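Local structure of alginate lyase, family PL7 (Zobellia galactanivorans, 4BE3) at residues A[109-114]-A[255-260]. The protein is an exolytic family PL7 alginate lyase, which probably cleaves the polysaccharide alginate by beta-elimination from a chain end. Numbering follows the deposited sequence.
With SRT (S,R meso-tartaric acid), chain C.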
ATOM      1  N   GLN A 109       2.384  12.464 -11.251  1.00 17.51           N
ATOM      2  CA  GLN A 109       3.676  11.882 -11.210  1.00 18.45           C
ATOM      3  C   GLN A 109       3.638  10.681 -10.257  1.00 17.36           C
ATOM      4  O   GLN A 109       2.670  10.568  -9.463  1.00 19.50           O
ATOM      5  CB  GLN A 109       4.716  12.791 -10.546  1.00 21.82           C
ATOM      6  CG  GLN A 109       4.467  14.167 -10.343  1.00 28.74           C
ATOM      7  CD  GLN A 109       5.599  14.882  -9.572  1.00 31.86           C
ATOM      8  OE1 GLN A 109       5.421  16.005  -9.160  1.00 26.47           O
ATOM      9  NE2 GLN A 109       6.703  14.216  -9.355  1.00 28.09           N
ATOM     10  N   ILE A 110       4.676   9.843 -10.394  1.00 17.71           N
ATOM     11  CA  ILE A 110       5.057   8.940  -9.267  1.00 17.63           C
ATOM     12  C   ILE A 110       6.379   9.584  -8.796  1.00 22.04           C
ATOM     13  O   ILE A 110       7.289   9.810  -9.639  1.00 19.74           O
ATOM     14  CB  ILE A 110       5.318   7.512  -9.743  1.00 18.81           C
ATOM     15  CG1 ILE A 110       3.922   6.977 -10.220  1.00 17.61           C
ATOM     16  CG2 ILE A 110       5.979   6.720  -8.538  1.00 19.41           C
ATOM     17  CD1 ILE A 110       4.088   5.634 -10.887  1.00 19.59           C
ATOM     18  N   HIS A 111       6.497   9.852  -7.465  1.00 19.86           N
ATOM     19  CA  HIS A 111       7.743  10.390  -6.952  1.00 21.78           C
ATOM     20  C   HIS A 111       8.313   9.446  -5.929  1.00 23.46           C
ATOM     21  O   HIS A 111       7.553   8.918  -5.078  1.00 23.03           O
ATOM     22  CB  HIS A 111       7.337  11.714  -6.321  1.00 22.20           C
ATOM     23  CG  HIS A 111       8.459  12.431  -5.654  1.00 28.14           C
ATOM     24  ND1 HIS A 111       9.382  13.089  -6.356  1.00 30.07           N
ATOM     25  CD2 HIS A 111       8.827  12.509  -4.326  1.00 30.05           C
ATOM     26  CE1 HIS A 111      10.353  13.596  -5.491  1.00 31.97           C
ATOM     27  NE2 HIS A 111       9.993  13.261  -4.254  1.00 30.19           N
ATOM     28  N   SER A 112       9.632   9.231  -5.967  1.00 20.91           N
ATOM     29  CA  SER A 112      10.216   8.257  -5.014  1.00 22.49           C
ATOM     30  C   SER A 112      10.397   9.064  -3.676  1.00 25.95           C
ATOM     31  O   SER A 112      10.816  10.263  -3.608  1.00 25.54           O
ATOM     32  CB  SER A 112      11.516   7.659  -5.693  1.00 26.32           C
ATOM     33  OG  SER A 112      12.234   7.175  -4.480  1.00 35.73           O
ATOM     34  N   ASP A 113      10.175   8.364  -2.525  1.00 26.39           N
ATOM     35  CA  ASP A 113      10.275   9.021  -1.206  1.00 27.32           C
ATOM     36  C   ASP A 113      11.702   8.811  -0.644  1.00 32.23           C
ATOM     37  O   ASP A 113      11.999   9.302   0.459  1.00 39.11           O
ATOM     38  CB  ASP A 113       9.246   8.391  -0.235  1.00 29.10           C
ATOM     39  CG  ASP A 113       9.171   9.194   1.072  1.00 37.49           C
ATOM     40  OD1 ASP A 113       9.047  10.428   0.969  1.00 37.70           O
ATOM     41  OD2 ASP A 113       9.250   8.587   2.158  1.00 37.24           O
ATOM     42  N   GLU A 114      12.572   8.035  -1.287  1.00 31.57           N
ATOM     43  CA  GLU A 114      13.911   7.791  -0.674  1.00 37.37           C
ATOM     44  C   GLU A 114      14.937   7.684  -1.720  1.00 34.40           C
ATOM     45  O   GLU A 114      14.620   7.828  -2.941  1.00 31.12           O
ATOM     46  CB  GLU A 114      13.903   6.432   0.106  1.00 39.10           C
ATOM     47  CG  GLU A 114      13.330   5.275  -0.728  1.00 40.63           C
ATOM     48  CD  GLU A 114      13.065   3.969   0.104  1.00 48.28           C
ATOM     49  OE1 GLU A 114      13.409   3.957   1.348  1.00 48.67           O
ATOM     50  OE2 GLU A 114      12.604   2.929  -0.482  1.00 37.71           O
ATOM     51  N   TYR A 255       5.170   7.372  -4.226  1.00 21.88           N
ATOM     52  CA  TYR A 255       3.813   7.732  -4.040  1.00 19.89           C
ATOM     53  C   TYR A 255       3.336   8.604  -5.190  1.00 21.25           C
ATOM     54  O   TYR A 255       4.199   9.158  -5.930  1.00 20.74           O
ATOM     55  CB  TYR A 255       3.581   8.476  -2.707  1.00 21.18           C
ATOM     56  CG  TYR A 255       4.462   9.697  -2.518  1.00 23.01           C
ATOM     57  CD1 TYR A 255       5.701   9.568  -1.898  1.00 25.63           C
ATOM     58  CD2 TYR A 255       4.018  10.997  -2.898  1.00 23.79           C
ATOM     59  CE1 TYR A 255       6.489  10.703  -1.644  1.00 28.12           C
ATOM     60  CE2 TYR A 255       4.799  12.119  -2.672  1.00 27.25           C
ATOM     61  CZ  TYR A 255       6.044  11.963  -2.063  1.00 32.02           C
ATOM     62  OH  TYR A 255       6.853  13.045  -1.815  1.00 33.82           O
ATOM     63  N   PHE A 256       2.048   8.667  -5.386  1.00 19.03           N
ATOM     64  CA  PHE A 256       1.528   9.543  -6.482  1.00 19.94           C
ATOM     65  C   PHE A 256       1.490  10.954  -6.102  1.00 21.19           C
ATOM     66  O   PHE A 256       1.372  11.327  -4.906  1.00 21.52           O
ATOM     67  CB  PHE A 256       0.071   9.174  -6.866  1.00 18.78           C
ATOM     68  CG  PHE A 256      -0.019   7.842  -7.583  1.00 18.48           C
ATOM     69  CD1 PHE A 256       0.563   7.722  -8.801  1.00 17.75           C
ATOM     70  CD2 PHE A 256      -0.719   6.714  -7.048  1.00 18.54           C
ATOM     71  CE1 PHE A 256       0.466   6.533  -9.574  1.00 18.56           C
ATOM     72  CE2 PHE A 256      -0.918   5.515  -7.816  1.00 18.91           C
ATOM     73  CZ  PHE A 256      -0.236   5.398  -9.066  1.00 20.10           C
ATOM     74  N   LYS A 257       1.554  11.868  -7.113  1.00 19.16           N
ATOM     75  CA  LYS A 257       1.265  13.290  -6.907  1.00 18.65           C
ATOM     76  C   LYS A 257       0.418  13.798  -8.068  1.00 18.53           C
ATOM     77  O   LYS A 257       0.453  13.217  -9.176  1.00 19.05           O
ATOM     78  CB  LYS A 257       2.594  14.119  -6.936  1.00 20.87           C
ATOM     79  CG  LYS A 257       3.594  13.568  -5.879  1.00 22.96           C
ATOM     80  CD  LYS A 257       4.738  14.617  -5.608  1.00 24.84           C
ATOM     81  CE  LYS A 257       4.025  15.649  -4.701  1.00 30.42           C
ATOM     82  NZ  LYS A 257       4.723  16.958  -4.614  1.00 30.70           N
ATOM     83  N   LEU A 258      -0.337  14.830  -7.807  1.00 18.96           N
ATOM     84  CA  LEU A 258      -1.315  15.298  -8.823  1.00 20.09           C
ATOM     85  C   LEU A 258      -1.515  16.742  -8.532  1.00 21.85           C
ATOM     86  O   LEU A 258      -1.745  17.151  -7.315  1.00 23.24           O
ATOM     87  CB  LEU A 258      -2.626  14.515  -8.573  1.00 22.21           C
ATOM     88  CG  LEU A 258      -3.791  14.936  -9.485  1.00 22.02           C
ATOM     89  CD1 LEU A 258      -4.695  13.651  -9.759  1.00 21.38           C
ATOM     90  CD2 LEU A 258      -4.704  16.003  -8.883  1.00 20.57           C
ATOM     91  N   GLY A 259      -1.648  17.582  -9.609  1.00 20.50           N
ATOM     92  CA  GLY A 259      -2.017  19.001  -9.416  1.00 18.66           C
ATOM     93  C   GLY A 259      -1.310  19.846 -10.514  1.00 20.06           C
ATOM     94  O   GLY A 259      -1.382  19.437 -11.703  1.00 19.82           O
ATOM     95  N   ALA A 260      -0.693  20.975 -10.097  1.00 22.45           N
ATOM     96  CA  ALA A 260       0.034  21.847 -11.037  1.00 22.23           C
ATOM     97  C   ALA A 260       1.448  22.041 -10.511  1.00 22.70           C
ATOM     98  O   ALA A 260       1.676  22.867  -9.626  1.00 21.88           O
ATOM     99  CB  ALA A 260      -0.699  23.166 -11.159  1.00 20.62           C
TER
HETATM  100  O1  SRT C 400       9.495  16.638  -4.033  0.60 26.28           O
HETATM  101  O11 SRT C 400       7.499  15.834  -4.861  0.60 25.45           O
HETATM  102  C1  SRT C 400       8.275  16.309  -4.010  0.60 26.27           C
HETATM  103  C2  SRT C 400       7.391  16.585  -2.843  0.60 32.90           C
HETATM  104  O2  SRT C 400       6.511  15.535  -2.382  0.60 26.15           O
HETATM  105  C3  SRT C 400       7.599  17.879  -2.099  0.60 28.52           C
HETATM  106  O3  SRT C 400       6.780  18.523  -2.980  0.60 24.81           O
HETATM  107  C4  SRT C 400       7.228  17.960  -0.687  0.60 31.08           C
HETATM  108  O4  SRT C 400       6.220  18.552  -0.318  0.60 31.20           O
HETATM  109  O41 SRT C 400       7.845  17.298   0.146  0.60 30.58           O
HETATM  110  O   HOH W   1       9.066  12.664  -0.438  1.00 33.65           O
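H111 and Y255 form an antiparallel hydrogen-bonded pair between strands 104-112 and 254-258, on the curved sheet of the PL7 beta-jelly-roll, and their side chains, with that of K257, line the pocket that holds meso-tartaric acid. Two backbone bonds join this pair, the shorter from H111 N to Y255 O (2.8 Å). A second hydrogen-bonded pair, Q109 with K257, follows along the ladder. Between them, I110 and F256 point into the sandwich, where I110 CG1 lies 3.5 Å from F256 CE1 and I191 of strand 187-194 touches both side chains.

On the pocket face, the Y255 side chain rises between its own backbone N and carbonyl carbon (chi1 55°), which sets its ring beside that of H111. The imidazole turns an edge toward the phenol face in an offset edge-to-face arrangement, the planes at 66°, and H111 CD2 comes within 3.2 Å of Y255 OH. That hydroxyl hydrogen-bonds tartrate O2 (2.6 Å) and a water that donates to D113 OD1. A phenylalanine in place of Y255 would probably leave tartrate O2 and the water without their shared hydroxyl partner.

H111 ND1 is hydrogen-bonded to E119 OE2, which is likely to fix the imidazole's rotation. K257 bends at chi3 (77°) and brings its ammonium, also salt-bridged to E67, to the ligand, where NZ donates to O3 (3.1 Å) and to O11 (3.0 Å). The same carboxylate oxygen, O11, sits 3.5 Å above the centre of the H111 ring.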